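Ricin B-related lectin (Polyporus squamosus, PDB 3PHZ) probably binds carbohydrates through a ricin-type beta-trefoil lectin domain, is seen here with galactose, N-acetylglucosamine and sialic acid, and also has calcium sites. Local coordinates at residues 71-76 against 111-116; 32-37 against 81-86; 164-169 against 279-284. All coordinates share one frame; numbering follows the deposited sequence.

Contact 1: residues 71-76 against 111-116; sequences MDLAGH and KETGTF. With GAL (beta-D-galactopyranose), chain C; NAG (2-acetamido-2-deoxy-beta-D-glucopyranose), chain B.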
loop_
_atom_site.group_PDB
_atom_site.type_symbol
_atom_site.label_atom_id
_atom_site.label_comp_id
_atom_site.label_asym_id
_atom_site.label_seq_id
_atom_site.Cartn_x
_atom_site.Cartn_y
_atom_site.Cartn_z
ATOM N N MET A 71 -24.818 17.423 -12.752
ATOM C CA MET A 71 -26.142 17.420 -13.309
ATOM C C MET A 71 -26.688 18.863 -13.330
ATOM O O MET A 71 -26.738 19.529 -12.287
ATOM C CB MET A 71 -27.049 16.590 -12.454
ATOM C CG MET A 71 -28.432 16.396 -13.090
ATOM S SD MET A 71 -29.486 15.230 -12.210
ATOM C CE MET A 71 -28.817 13.663 -12.570
ATOM N N ASP A 72 -27.115 19.289 -14.507
ATOM C CA ASP A 72 -27.300 20.727 -14.795
ATOM C C ASP A 72 -28.473 20.888 -15.766
ATOM O O ASP A 72 -28.574 20.134 -16.757
ATOM C CB ASP A 72 -25.950 21.184 -15.384
ATOM C CG ASP A 72 -25.990 22.592 -15.996
ATOM O OD1 ASP A 72 -26.869 22.873 -16.878
ATOM O OD2 ASP A 72 -25.096 23.378 -15.613
ATOM N N LEU A 73 -29.408 21.798 -15.451
ATOM C CA LEU A 73 -30.528 22.066 -16.358
ATOM C C LEU A 73 -30.037 23.095 -17.364
ATOM O O LEU A 73 -29.757 24.276 -17.005
ATOM C CB LEU A 73 -31.713 22.592 -15.537
ATOM C CG LEU A 73 -33.022 22.924 -16.282
ATOM C CD1 LEU A 73 -33.585 21.689 -16.944
ATOM C CD2 LEU A 73 -33.964 23.431 -15.178
ATOM N N ALA A 74 -29.905 22.622 -18.594
ATOM C CA ALA A 74 -29.178 23.304 -19.669
ATOM C C ALA A 74 -29.693 24.739 -19.891
ATOM O O ALA A 74 -30.893 24.982 -20.100
ATOM C CB ALA A 74 -29.247 22.537 -20.940
ATOM N N GLY A 75 -28.775 25.689 -19.813
ATOM C CA GLY A 75 -29.132 27.093 -20.102
ATOM C C GLY A 75 -30.113 27.707 -19.130
ATOM O O GLY A 75 -30.729 28.758 -19.443
ATOM N N HIS A 76 -30.300 27.073 -17.970
ATOM C CA HIS A 76 -31.245 27.532 -16.927
ATOM C C HIS A 76 -32.722 27.531 -17.358
ATOM O O HIS A 76 -33.553 28.162 -16.672
ATOM C CB HIS A 76 -30.912 28.979 -16.414
ATOM C CG HIS A 76 -29.454 29.224 -16.146
ATOM N ND1 HIS A 76 -28.933 29.321 -14.870
ATOM C CD2 HIS A 76 -28.407 29.376 -16.988
ATOM C CE1 HIS A 76 -27.626 29.521 -14.942
ATOM N NE2 HIS A 76 -27.283 29.547 -16.215
ATOM N N LYS A 111 -33.814 23.577 -8.297
ATOM C CA LYS A 111 -33.894 24.632 -7.280
ATOM C C LYS A 111 -34.262 25.923 -8.018
ATOM O O LYS A 111 -35.060 26.707 -7.501
ATOM C CB LYS A 111 -32.548 24.791 -6.530
ATOM C CG LYS A 111 -32.539 25.928 -5.447
ATOM C CD LYS A 111 -33.439 25.578 -4.296
ATOM C CE LYS A 111 -33.503 26.689 -3.206
ATOM N NZ LYS A 111 -32.454 26.333 -2.268
ATOM N N GLU A 112 -33.718 26.116 -9.226
ATOM C CA GLU A 112 -33.924 27.365 -9.958
ATOM C C GLU A 112 -35.330 27.487 -10.591
ATOM O O GLU A 112 -36.068 28.461 -10.327
ATOM C CB GLU A 112 -32.864 27.563 -11.035
ATOM C CG GLU A 112 -32.900 28.971 -11.658
ATOM C CD GLU A 112 -31.773 29.228 -12.645
ATOM O OE1 GLU A 112 -30.922 28.346 -12.861
ATOM O OE2 GLU A 112 -31.727 30.329 -13.241
ATOM N N THR A 113 -35.710 26.508 -11.419
ATOM C CA THR A 113 -36.934 26.601 -12.193
ATOM C C THR A 113 -38.167 25.968 -11.598
ATOM O O THR A 113 -39.268 26.259 -12.067
ATOM C CB THR A 113 -36.763 25.939 -13.586
ATOM O OG1 THR A 113 -36.493 24.524 -13.392
ATOM C CG2 THR A 113 -35.596 26.578 -14.372
ATOM N N GLY A 114 -37.991 25.060 -10.638
ATOM C CA GLY A 114 -39.042 24.215 -10.104
ATOM C C GLY A 114 -39.537 23.150 -11.110
ATOM O O GLY A 114 -40.577 22.505 -10.850
ATOM N N THR A 115 -38.826 22.991 -12.230
ATOM C CA THR A 115 -39.157 21.868 -13.147
ATOM C C THR A 115 -38.426 20.595 -12.669
ATOM O O THR A 115 -37.477 20.674 -11.874
ATOM C CB THR A 115 -38.853 22.149 -14.654
ATOM O OG1 THR A 115 -37.484 22.419 -14.861
ATOM C CG2 THR A 115 -39.718 23.311 -15.206
ATOM N N PHE A 116 -38.920 19.437 -13.112
ATOM C CA PHE A 116 -38.501 18.116 -12.607
ATOM C C PHE A 116 -37.728 17.311 -13.601
ATOM O O PHE A 116 -37.997 17.383 -14.800
ATOM C CB PHE A 116 -39.742 17.311 -12.239
ATOM C CG PHE A 116 -40.529 17.947 -11.105
ATOM C CD1 PHE A 116 -40.182 17.704 -9.789
ATOM C CD2 PHE A 116 -41.591 18.831 -11.412
ATOM C CE1 PHE A 116 -40.911 18.318 -8.726
ATOM C CE2 PHE A 116 -42.331 19.515 -10.339
ATOM C CZ PHE A 116 -42.002 19.224 -9.024
HETATM C C1 GAL C . -25.317 28.094 -19.435
HETATM C C2 GAL C . -25.451 27.656 -17.973
HETATM C C3 GAL C . -24.706 26.343 -17.604
HETATM C C4 GAL C . -25.070 25.255 -18.599
HETATM C C5 GAL C . -24.834 25.816 -20.000
HETATM C C6 GAL C . -25.220 24.885 -21.107
HETATM O O2 GAL C . -25.010 28.668 -17.102
HETATM O O3 GAL C . -25.064 25.982 -16.269
HETATM O O4 GAL C . -26.432 24.872 -18.507
HETATM O O5 GAL C . -25.636 26.968 -20.212
HETATM O O6 GAL C . -24.729 25.569 -22.261
HETATM C C1 NAG B . -26.865 31.797 -23.005
HETATM C C2 NAG B . -26.698 30.313 -23.389
HETATM C C3 NAG B . -26.519 29.307 -22.226
HETATM C C4 NAG B . -26.036 29.925 -20.892
HETATM C C5 NAG B . -26.784 31.255 -20.687
HETATM C C6 NAG B . -26.541 31.921 -19.331
HETATM C C7 NAG B . -27.613 29.277 -25.459
HETATM C C8 NAG B . -28.849 28.864 -26.214
HETATM N N2 NAG B . -27.798 29.865 -24.260
HETATM O O1 NAG B . -26.076 32.532 -23.924
HETATM O O3 NAG B . -25.649 28.287 -22.689
HETATM O O4 NAG B . -26.303 29.107 -19.753
HETATM O O5 NAG B . -26.417 32.161 -21.707
HETATM O O6 NAG B . -25.183 31.795 -18.945
HETATM O O7 NAG B . -26.494 29.078 -25.948
#
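His-76 meets Glu-112 through a hydrogen bond between its ring and the carboxylate. ND1 of His-76 donates to OE1 of Glu-112 at 3.0 Å, with an N-H...O angle of 151°. OE1 receives the proton on its syn lone pair, and it lies close to the plane of the imidazole. The two flat groups are strongly turned, with planes 74° apart. Glu-112 has CG anti to its backbone N (chi1 -170°) and is extended beyond that, which carries the carboxylate out to the ring. The other ring nitrogen faces the sugar: His-76 NE2 and GAL O2 are hydrogen-bonded at 2.6 Å. Glu-112 is a second-shell residue whose bond to ND1 would hold the rotation of a sugar-binding histidine. The site belongs to a ricin-type beta-trefoil lectin domain. Here strand 70-73 and the turn after it supply Asp-72, Gly-75 and His-76 to galactose, and Asn-94 completes the set. The carboxylate of Asp-72 accepts two sugar hydroxyls: OD1 takes GAL O4 at 2.6 Å and OD2 takes GAL O3 at 2.7 Å. The backbone N of Gly-75 donates to the same O4. Next to this, the buried Leu-73 meets Thr-113 tip to tip, with Leu-73 CD2 3.3 Å from Thr-113 OG1. That hydroxyl of Thr-113 donates to Thr-115 OG1. Thr-113 CG2 also rests 3.5 Å from the carbonyl O of His-76.

Contact 2: residues 32-37 against 81-86; sequences SPDVII and GTAIIG. With SIA (N-acetyl-alpha-neuraminic acid), chain E.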
loop_
_atom_site.group_PDB
_atom_site.type_symbol
_atom_site.label_atom_id
_atom_site.label_comp_id
_atom_site.label_asym_id
_atom_site.label_seq_id
_atom_site.Cartn_x
_atom_site.Cartn_y
_atom_site.Cartn_z
ATOM N N SER A 32 -22.815 19.997 -24.398
ATOM C CA SER A 32 -22.380 19.192 -23.253
ATOM C C SER A 32 -22.941 17.779 -23.341
ATOM O O SER A 32 -23.955 17.568 -23.996
ATOM C CB SER A 32 -22.829 19.875 -21.977
ATOM O OG SER A 32 -22.214 21.139 -21.888
ATOM N N PRO A 33 -22.318 16.803 -22.648
ATOM C CA PRO A 33 -22.903 15.426 -22.643
ATOM C C PRO A 33 -24.247 15.405 -21.926
ATOM O O PRO A 33 -24.402 16.078 -20.909
ATOM C CB PRO A 33 -21.887 14.588 -21.855
ATOM C CG PRO A 33 -21.075 15.582 -21.022
ATOM C CD PRO A 33 -21.110 16.927 -21.802
ATOM N N ASP A 34 -25.215 14.654 -22.445
ATOM C CA ASP A 34 -26.515 14.545 -21.770
ATOM C C ASP A 34 -26.479 13.523 -20.672
ATOM O O ASP A 34 -25.748 12.522 -20.769
ATOM C CB ASP A 34 -27.579 14.100 -22.748
ATOM C CG ASP A 34 -27.859 15.145 -23.803
ATOM O OD1 ASP A 34 -27.859 16.351 -23.487
ATOM O OD2 ASP A 34 -28.048 14.718 -24.953
ATOM N N VAL A 35 -27.285 13.746 -19.637
ATOM C CA VAL A 35 -27.668 12.649 -18.746
ATOM C C VAL A 35 -28.590 11.755 -19.593
ATOM O O VAL A 35 -29.513 12.245 -20.293
ATOM C CB VAL A 35 -28.390 13.217 -17.518
ATOM C CG1 VAL A 35 -28.992 12.114 -16.586
ATOM C CG2 VAL A 35 -27.377 14.175 -16.715
ATOM N N ILE A 36 -28.315 10.453 -19.566
ATOM C CA ILE A 36 -29.040 9.504 -20.386
ATOM C C ILE A 36 -29.492 8.296 -19.584
ATOM O O ILE A 36 -29.118 8.089 -18.410
ATOM C CB ILE A 36 -28.114 8.967 -21.566
ATOM C CG1 ILE A 36 -26.851 8.272 -21.009
ATOM C CG2 ILE A 36 -27.759 10.088 -22.485
ATOM C CD1 ILE A 36 -26.194 7.222 -22.007
ATOM N N ILE A 37 -30.391 7.493 -20.163
ATOM C CA ILE A 37 -30.735 6.233 -19.541
ATOM C C ILE A 37 -29.679 5.206 -19.808
ATOM O O ILE A 37 -28.929 5.330 -20.749
ATOM C CB ILE A 37 -32.061 5.711 -20.042
ATOM C CG1 ILE A 37 -32.022 5.576 -21.570
ATOM C CG2 ILE A 37 -33.165 6.629 -19.536
ATOM C CD1 ILE A 37 -33.244 4.817 -22.109
ATOM N N GLY A 81 -38.924 20.072 -21.744
ATOM C CA GLY A 81 -38.086 19.366 -22.707
ATOM C C GLY A 81 -36.637 19.826 -22.704
ATOM O O GLY A 81 -35.846 19.316 -23.493
ATOM N N THR A 82 -36.302 20.788 -21.826
ATOM C CA THR A 82 -34.915 21.263 -21.651
ATOM C C THR A 82 -34.007 20.070 -21.267
ATOM O O THR A 82 -34.312 19.352 -20.317
ATOM C CB THR A 82 -34.857 22.365 -20.568
ATOM O OG1 THR A 82 -35.614 23.499 -21.041
ATOM C CG2 THR A 82 -33.421 22.816 -20.364
ATOM N N ALA A 83 -32.919 19.870 -22.001
ATOM C CA ALA A 83 -31.963 18.809 -21.681
ATOM C C ALA A 83 -31.369 18.912 -20.274
ATOM O O ALA A 83 -31.092 20.029 -19.770
ATOM C CB ALA A 83 -30.851 18.796 -22.709
ATOM N N ILE A 84 -31.188 17.742 -19.637
ATOM C CA ILE A 84 -30.386 17.658 -18.402
ATOM C C ILE A 84 -29.039 17.181 -18.916
ATOM O O ILE A 84 -28.952 16.132 -19.617
ATOM C CB ILE A 84 -30.952 16.599 -17.379
ATOM C CG1 ILE A 84 -32.441 16.781 -17.047
ATOM C CG2 ILE A 84 -30.086 16.566 -16.095
ATOM C CD1 ILE A 84 -32.769 18.103 -16.506
ATOM N N ILE A 85 -27.983 17.895 -18.552
ATOM C CA ILE A 85 -26.633 17.635 -19.024
ATOM C C ILE A 85 -25.632 17.458 -17.842
ATOM O O ILE A 85 -25.988 17.720 -16.690
ATOM C CB ILE A 85 -26.169 18.842 -19.965
ATOM C CG1 ILE A 85 -26.154 20.149 -19.163
ATOM C CG2 ILE A 85 -27.167 18.973 -21.141
ATOM C CD1 ILE A 85 -25.513 21.382 -19.865
ATOM N N GLY A 86 -24.390 17.053 -18.155
ATOM C CA GLY A 86 -23.298 17.065 -17.195
ATOM C C GLY A 86 -22.473 18.314 -17.498
ATOM O O GLY A 86 -21.966 18.470 -18.611
HETATM C C1 SIA E . -23.198 23.949 -23.548
HETATM C C2 SIA E . -24.213 25.022 -23.997
HETATM C C3 SIA E . -23.665 25.869 -25.168
HETATM C C4 SIA E . -24.265 25.611 -26.564
HETATM C C5 SIA E . -25.451 24.634 -26.691
HETATM C C6 SIA E . -25.635 23.710 -25.453
HETATM C C7 SIA E . -26.956 22.917 -25.452
HETATM C C8 SIA E . -27.059 21.946 -24.237
HETATM C C9 SIA E . -28.259 21.001 -24.330
HETATM C C10 SIA E . -26.065 23.889 -28.982
HETATM C C11 SIA E . -25.687 23.128 -30.261
HETATM N N5 SIA E . -25.208 23.921 -27.951
HETATM O O1A SIA E . -23.604 22.790 -23.279
HETATM O O1B SIA E . -21.983 24.234 -23.433
HETATM O O4 SIA E . -24.686 26.865 -27.120
HETATM O O6 SIA E . -25.536 24.456 -24.216
HETATM O O7 SIA E . -28.046 23.848 -25.396
HETATM O O8 SIA E . -25.866 21.159 -24.034
HETATM O O9 SIA E . -28.096 20.062 -25.406
HETATM O O10 SIA E . -27.155 24.445 -28.895
#
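The carboxylate of Asp-34 presents OD1 to two apolar groups, Ile-85 CG2 at 3.6 Å and the methyl of Ala-83. The puckered ring of Pro-33 sets its CD edge by the carbonyl O of Gly-86, with Pro-33 CD 3.6 Å from Gly-86 O. These groups lie where two strands of the beta-trefoil come together. Strands 35-37 and 82-86 run at 102° to each other. The single backbone bridge, Asp-34 with Ile-85, lies just before the first of them. Two hydrogen bonds frame it: Gly-86 N donates to Pro-33 O and Val-35 N to Ile-84 O, both at 2.9 Å. Beyond the bridge, Val-35 turns CG2 beside its own backbone N, and this methyl packs on Ile-84 CG2 at 3.7 Å. Val-130 touches both side chains, and both are buried. The other end meets sialic acid. Ile-85 holds its CG1 between the backbone N and the carbonyl carbon (chi1 62°). From there CD1 reaches Ser-32 CB, while Ile-85 CG2 lies 3.9 Å from SIA O8. Ile-85 also touches galactose, so one side chain borders two sugars. Ala-83 CB packs against SIA C9. The backbone N of Ser-32 donates to SIA O8, and weakly to O1A of the sugar carboxylate. Ser-32 OG donates to SIA O1A at 2.6 Å.

Contact 3: residues 164-169 against 279-284; sequences PALRQD and YKAYFG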
loop_
_atom_site.group_PDB
_atom_site.type_symbol
_atom_site.label_atom_id
_atom_site.label_comp_id
_atom_site.label_asym_id
_atom_site.label_seq_id
_atom_site.Cartn_x
_atom_site.Cartn_y
_atom_site.Cartn_z
ATOM N N PRO A 164 -19.901 -9.752 14.255
ATOM C CA PRO A 164 -19.542 -10.824 15.185
ATOM C C PRO A 164 -18.090 -11.333 15.055
ATOM O O PRO A 164 -17.498 -11.723 16.039
ATOM C CB PRO A 164 -20.554 -11.945 14.838
ATOM C CG PRO A 164 -21.772 -11.180 14.423
ATOM C CD PRO A 164 -21.180 -10.015 13.576
ATOM N N ALA A 165 -17.532 -11.327 13.842
ATOM C CA ALA A 165 -16.175 -11.753 13.599
ATOM C C ALA A 165 -15.122 -10.794 14.134
ATOM O O ALA A 165 -13.950 -11.161 14.227
ATOM C CB ALA A 165 -15.961 -11.964 12.077
ATOM N N LEU A 166 -15.530 -9.567 14.509
ATOM C CA LEU A 166 -14.547 -8.526 14.938
ATOM C C LEU A 166 -14.842 -7.985 16.364
ATOM O O LEU A 166 -13.945 -7.935 17.200
ATOM C CB LEU A 166 -14.575 -7.336 13.938
ATOM C CG LEU A 166 -14.033 -7.707 12.549
ATOM C CD1 LEU A 166 -14.291 -6.454 11.647
ATOM C CD2 LEU A 166 -12.557 -8.069 12.637
ATOM N N ARG A 167 -16.067 -7.499 16.597
ATOM C CA ARG A 167 -16.417 -6.931 17.909
ATOM C C ARG A 167 -15.400 -5.922 18.420
ATOM O O ARG A 167 -14.962 -5.940 19.583
ATOM C CB ARG A 167 -16.668 -8.038 18.930
ATOM C CG ARG A 167 -17.719 -9.039 18.394
ATOM C CD ARG A 167 -19.065 -8.409 18.098
ATOM N NE ARG A 167 -19.838 -8.387 19.345
ATOM C CZ ARG A 167 -20.750 -7.490 19.707
ATOM N NH1 ARG A 167 -21.341 -7.640 20.887
ATOM N NH2 ARG A 167 -21.056 -6.452 18.947
ATOM N N GLN A 168 -14.966 -5.041 17.512
ATOM C CA GLN A 168 -13.936 -4.064 17.877
ATOM C C GLN A 168 -13.923 -3.010 16.778
ATOM O O GLN A 168 -14.451 -3.230 15.681
ATOM C CB GLN A 168 -12.568 -4.754 17.962
ATOM C CG GLN A 168 -11.945 -5.164 16.570
ATOM C CD GLN A 168 -10.784 -6.129 16.762
ATOM O OE1 GLN A 168 -9.629 -5.693 16.913
ATOM N NE2 GLN A 168 -11.090 -7.463 16.845
ATOM N N ASP A 169 -13.376 -1.839 17.088
ATOM C CA ASP A 169 -13.276 -0.802 16.083
ATOM C C ASP A 169 -11.821 -0.665 15.589
ATOM O O ASP A 169 -10.861 -1.081 16.240
ATOM C CB ASP A 169 -13.783 0.503 16.704
ATOM C CG ASP A 169 -14.181 1.551 15.670
ATOM O OD1 ASP A 169 -14.106 1.309 14.403
ATOM O OD2 ASP A 169 -14.663 2.623 16.146
ATOM N N TYR A 279 -9.542 -16.330 11.632
ATOM C CA TYR A 279 -8.508 -15.529 12.287
ATOM C C TYR A 279 -9.235 -14.521 13.186
ATOM O O TYR A 279 -10.315 -14.027 12.826
ATOM C CB TYR A 279 -7.575 -14.850 11.271
ATOM C CG TYR A 279 -6.456 -15.745 10.728
ATOM C CD1 TYR A 279 -5.215 -15.810 11.362
ATOM C CD2 TYR A 279 -6.664 -16.546 9.595
ATOM C CE1 TYR A 279 -4.181 -16.668 10.859
ATOM C CE2 TYR A 279 -5.655 -17.387 9.087
ATOM C CZ TYR A 279 -4.423 -17.428 9.710
ATOM O OH TYR A 279 -3.447 -18.251 9.195
ATOM N N LYS A 280 -8.676 -14.269 14.374
ATOM C CA LYS A 280 -9.265 -13.300 15.267
ATOM C C LYS A 280 -8.448 -12.045 15.112
ATOM O O LYS A 280 -7.241 -12.057 15.370
ATOM C CB LYS A 280 -9.202 -13.772 16.726
ATOM C CG LYS A 280 -9.844 -12.747 17.653
ATOM C CD LYS A 280 -9.540 -13.074 19.106
ATOM C CE LYS A 280 -10.812 -13.378 19.891
ATOM N NZ LYS A 280 -10.530 -14.403 20.968
ATOM N N ALA A 281 -9.096 -10.964 14.700
ATOM C CA ALA A 281 -8.383 -9.699 14.491
ATOM C C ALA A 281 -7.932 -9.070 15.780
ATOM O O ALA A 281 -8.661 -9.114 16.815
ATOM C CB ALA A 281 -9.267 -8.723 13.748
ATOM N N TYR A 282 -6.755 -8.449 15.738
ATOM C CA TYR A 282 -6.289 -7.657 16.874
ATOM C C TYR A 282 -5.891 -6.261 16.423
ATOM O O TYR A 282 -5.515 -5.433 17.268
ATOM C CB TYR A 282 -5.139 -8.370 17.640
ATOM C CG TYR A 282 -3.988 -8.766 16.731
ATOM C CD1 TYR A 282 -2.979 -7.863 16.375
ATOM C CD2 TYR A 282 -3.946 -10.061 16.177
ATOM C CE1 TYR A 282 -1.923 -8.269 15.511
ATOM C CE2 TYR A 282 -2.923 -10.468 15.321
ATOM C CZ TYR A 282 -1.920 -9.557 14.985
ATOM O OH TYR A 282 -0.931 -10.006 14.127
ATOM N N PHE A 283 -5.907 -5.982 15.095
ATOM C CA PHE A 283 -5.447 -4.665 14.624
ATOM C C PHE A 283 -6.044 -4.403 13.270
ATOM O O PHE A 283 -6.238 -5.353 12.529
ATOM C CB PHE A 283 -3.937 -4.668 14.460
ATOM C CG PHE A 283 -3.418 -3.429 13.832
ATOM C CD1 PHE A 283 -3.326 -2.254 14.566
ATOM C CD2 PHE A 283 -3.081 -3.410 12.462
ATOM C CE1 PHE A 283 -2.842 -1.078 13.971
ATOM C CE2 PHE A 283 -2.632 -2.240 11.851
ATOM C CZ PHE A 283 -2.493 -1.073 12.614
ATOM N N GLY A 284 -6.314 -3.148 12.935
ATOM C CA GLY A 284 -6.776 -2.876 11.529
ATOM C C GLY A 284 -6.889 -1.390 11.273
ATOM O O GLY A 284 -6.665 -0.616 12.159
HETATM O O HOH W 1 -11.724 -10.621 15.643
HETATM O O HOH W 2 -13.043 -13.743 13.805
#
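The loop 164-169 runs beside strand 280-284 with no direct backbone hydrogen bond between them, and the CA atoms of Leu-166 and Ala-281 are 6.3 Å apart. The gap is crossed by one glutamine, one pair of apolar side chains and two waters. Gln-168 carries the direct bond. Its CG sits between the backbone N and the carbonyl carbon (chi1 72°), and the chain is extended beyond CG, which puts NE2 at Ala-281 O. Gln-168 NE2 donates to Ala-281 O at 2.9 Å. The same nitrogen donates to Leu-166 O at a like distance. Both acceptors lie near the amide plane, so the two bonds together fix the turn of the amide. The approach to Ala-281 O is less regular, since the nitrogen stands above the carbonyl plane, 57° out of it. Next to this bond, Leu-166 CD2 touches Ala-281 CB at 3.5 Å. Leu-166 also packs on Leu-160 of helix 153-162 and on Phe-264, while Ala-281 packs on Met-239. The waters serve Ala-165 O. One donates to Ala-165 O and accepts from Ala-281 N. The other donates to Ala-165 O and to Tyr-279 O. Further along, the backbones of Tyr-282 and Phe-283 both pair with Phe-240 of strand 233-243, a classic beta bulge. The side chain of Phe-283 is about 8 Å from that of calcium-binding Asp-209, and it packs on Lys-171 of the second subunit. The polar backbone of Ala-281 is thus met without strand pairing to the loop: its C=O by the Gln-168 amide, its N-H by a water held on Ala-165 O.

Overall arrangement
Contacts 1 and 2 are neighbours, with centres 11 Å apart. Strands 70-73 and 82-87 join them: they are antiparallel partners in one four-stranded sheet, and Asp-72 O probably accepts a hydrogen bond from Ile-85 N. Along the chain their segments alternate, in the order 32-37, 71-76, 81-86, 111-116. Together they border the bound sugars, mainly galactose at contact 1 and sialic acid at contact 2, though Ala-74 and Ile-85 each reach the other's sugar. Contact 3 follows both in sequence and lies on the opposite side of the chain's centre, 48 and 46 Å away between centres. The sugar site described here is therefore remote from the calcium region near contact 3.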